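Aminotransferase, class III (Deinococcus radiodurans, PDB 3I4J) probably catalyses the transfer of amino groups between substrates with the help of pyridoxal phosphate. Local coordinates at residues G212-V217 / S247-V252. The protein carries 1 engineered substitution. Numbering follows the deposited sequence.
Sequences GYYERV and SRWSGV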
loop_
_atom_site.group_PDB
_atom_site.type_symbol
_atom_site.label_atom_id
_atom_site.label_comp_id
_atom_site.label_asym_id
_atom_site.label_seq_id
_atom_site.Cartn_x
_atom_site.Cartn_y
_atom_site.Cartn_z
ATOM N N GLY C 212 -17.289 -28.172 -11.863
ATOM C CA GLY C 212 -16.292 -29.006 -12.512
ATOM C C GLY C 212 -15.116 -28.273 -13.132
ATOM O O GLY C 212 -14.084 -28.881 -13.427
ATOM N N TYR C 213 -15.251 -26.960 -13.314
ATOM C CA TYR C 213 -14.198 -26.159 -13.937
ATOM C C TYR C 213 -12.872 -26.132 -13.173
ATOM O O TYR C 213 -11.834 -26.534 -13.701
ATOM C CB TYR C 213 -14.695 -24.722 -14.131
ATOM C CG TYR C 213 -13.750 -23.815 -14.889
ATOM C CD1 TYR C 213 -13.873 -23.642 -16.266
ATOM C CD2 TYR C 213 -12.777 -23.075 -14.214
ATOM C CE1 TYR C 213 -13.060 -22.739 -16.956
ATOM C CE2 TYR C 213 -11.959 -22.176 -14.890
ATOM C CZ TYR C 213 -12.111 -22.007 -16.257
ATOM O OH TYR C 213 -11.355 -21.070 -16.915
ATOM N N TYR C 214 -12.892 -25.658 -11.931
ATOM C CA TYR C 214 -11.646 -25.584 -11.183
ATOM C C TYR C 214 -11.064 -26.924 -10.767
ATOM O O TYR C 214 -9.857 -27.030 -10.539
ATOM C CB TYR C 214 -11.806 -24.646 -9.988
ATOM C CG TYR C 214 -11.954 -23.216 -10.449
ATOM C CD1 TYR C 214 -10.925 -22.579 -11.144
ATOM C CD2 TYR C 214 -13.152 -22.528 -10.268
ATOM C CE1 TYR C 214 -11.096 -21.280 -11.661
ATOM C CE2 TYR C 214 -13.335 -21.243 -10.776
ATOM C CZ TYR C 214 -12.310 -20.628 -11.471
ATOM O OH TYR C 214 -12.518 -19.369 -11.997
ATOM N N GLU C 215 -11.910 -27.946 -10.668
ATOM C CA GLU C 215 -11.415 -29.275 -10.331
ATOM C C GLU C 215 -10.500 -29.696 -11.482
ATOM O O GLU C 215 -9.402 -30.218 -11.261
ATOM C CB GLU C 215 -12.570 -30.276 -10.190
ATOM C CG GLU C 215 -13.454 -30.062 -8.961
ATOM C CD GLU C 215 -14.585 -29.070 -9.181
ATOM O OE1 GLU C 215 -14.568 -28.323 -10.183
ATOM O OE2 GLU C 215 -15.496 -29.031 -8.333
ATOM N N ARG C 216 -10.955 -29.451 -12.710
ATOM C CA ARG C 216 -10.176 -29.794 -13.897
ATOM C C ARG C 216 -8.951 -28.888 -14.026
ATOM O O ARG C 216 -7.872 -29.354 -14.388
ATOM C CB ARG C 216 -11.053 -29.711 -15.156
ATOM C CG ARG C 216 -10.328 -30.038 -16.472
ATOM C CD ARG C 216 -9.656 -31.411 -16.443
ATOM N NE ARG C 216 -10.601 -32.470 -16.108
ATOM C CZ ARG C 216 -11.505 -32.971 -16.949
ATOM N NH1 ARG C 216 -11.587 -32.520 -18.197
ATOM N NH2 ARG C 216 -12.346 -33.910 -16.533
ATOM N N VAL C 217 -9.107 -27.600 -13.724
ATOM C CA VAL C 217 -7.971 -26.679 -13.781
ATOM C C VAL C 217 -6.874 -27.143 -12.815
ATOM O O VAL C 217 -5.697 -27.176 -13.168
ATOM C CB VAL C 217 -8.389 -25.232 -13.398
ATOM C CG1 VAL C 217 -7.145 -24.373 -13.136
ATOM C CG2 VAL C 217 -9.210 -24.618 -14.518
ATOM N N SER C 247 -12.929 -22.843 -3.117
ATOM C CA SER C 247 -13.372 -24.040 -2.399
ATOM C C SER C 247 -14.783 -24.494 -2.748
ATOM O O SER C 247 -15.150 -25.640 -2.482
ATOM C CB SER C 247 -13.285 -23.810 -0.887
ATOM O OG SER C 247 -11.947 -23.561 -0.497
ATOM N N ARG C 248 -15.582 -23.605 -3.327
ATOM C CA ARG C 248 -16.945 -23.972 -3.695
ATOM C C ARG C 248 -16.907 -25.077 -4.745
ATOM O O ARG C 248 -17.880 -25.810 -4.932
ATOM C CB ARG C 248 -17.707 -22.758 -4.230
ATOM C CG ARG C 248 -17.994 -21.702 -3.168
ATOM C CD ARG C 248 -18.769 -20.532 -3.756
ATOM N NE ARG C 248 -20.087 -20.945 -4.233
ATOM C CZ ARG C 248 -21.203 -20.899 -3.510
ATOM N NH1 ARG C 248 -21.178 -20.446 -2.263
ATOM N NH2 ARG C 248 -22.350 -21.318 -4.037
ATOM N N TRP C 249 -15.772 -25.191 -5.426
ATOM C CA TRP C 249 -15.588 -26.216 -6.441
ATOM C C TRP C 249 -14.911 -27.442 -5.826
ATOM O O TRP C 249 -13.699 -27.616 -5.934
ATOM C CB TRP C 249 -14.739 -25.665 -7.594
ATOM C CG TRP C 249 -15.514 -24.843 -8.607
ATOM C CD1 TRP C 249 -16.009 -25.276 -9.807
ATOM C CD2 TRP C 249 -15.861 -23.452 -8.511
ATOM N NE1 TRP C 249 -16.636 -24.245 -10.464
ATOM C CE2 TRP C 249 -16.562 -23.114 -9.693
ATOM C CE3 TRP C 249 -15.647 -22.460 -7.544
ATOM C CZ2 TRP C 249 -17.052 -21.822 -9.934
ATOM C CZ3 TRP C 249 -16.134 -21.172 -7.782
ATOM C CH2 TRP C 249 -16.830 -20.867 -8.971
ATOM N N SER C 250 -15.705 -28.280 -5.165
ATOM C CA SER C 250 -15.207 -29.511 -4.547
ATOM C C SER C 250 -14.024 -29.330 -3.597
ATOM O O SER C 250 -13.178 -30.216 -3.475
ATOM C CB SER C 250 -14.824 -30.518 -5.637
ATOM O OG SER C 250 -15.918 -30.775 -6.499
ATOM N N GLY C 251 -13.964 -28.187 -2.927
ATOM C CA GLY C 251 -12.882 -27.938 -1.991
ATOM C C GLY C 251 -11.503 -27.783 -2.603
ATOM O O GLY C 251 -10.499 -27.921 -1.907
ATOM N N VAL C 252 -11.443 -27.486 -3.897
ATOM C CA VAL C 252 -10.158 -27.310 -4.574
ATOM C C VAL C 252 -9.331 -26.229 -3.888
ATOM O O VAL C 252 -9.867 -25.221 -3.426
ATOM C CB VAL C 252 -10.353 -26.926 -6.067
ATOM C CG1 VAL C 252 -9.040 -26.420 -6.662
ATOM C CG2 VAL C 252 -10.834 -28.146 -6.859
#
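Tyr214 and Glu215, in the first turn of helix 213-224, meet Trp249 and Val252, the two ends of a type I' beta turn, with 6.2 Å between the CA atoms of Tyr214 and Trp249. The helix belongs to the beta-alpha-beta crossover between parallel strands 191-196 and 227-231 of the mixed sheet, consistent with fold type I of pyridoxal-phosphate enzymes; the contact joins it to the loop running on to strand 256-259. Tyr214 and Trp249 form a T-shaped (edge-to-face) pair: the planes stand 89° apart, and the tyrosine presents its CD2 edge to one indole face, CD2 lying 3.4 Å from Trp249 CD2. Tyr213 CD2 lies over the centre of one face of the Tyr214 ring, whose hydroxyl bonds to Pro198 O and Arg127 NH1. The indole NE1 is held by Ala210 O, just before the helix. An alanine in place of Trp249 would probably open a gap beside the Tyr214 edge and deprive Ala210 O of its indole donor. Val252 CG2 packs 3.7 Å from Glu215 CA. A bend at chi2 (87°) brings Glu215 CD toward the beta turn, and OE1 lies at the indole edge near Trp249 CD1. Ser250 OG donates to the anti lone pair of Glu215 OE2 across 2.6 Å.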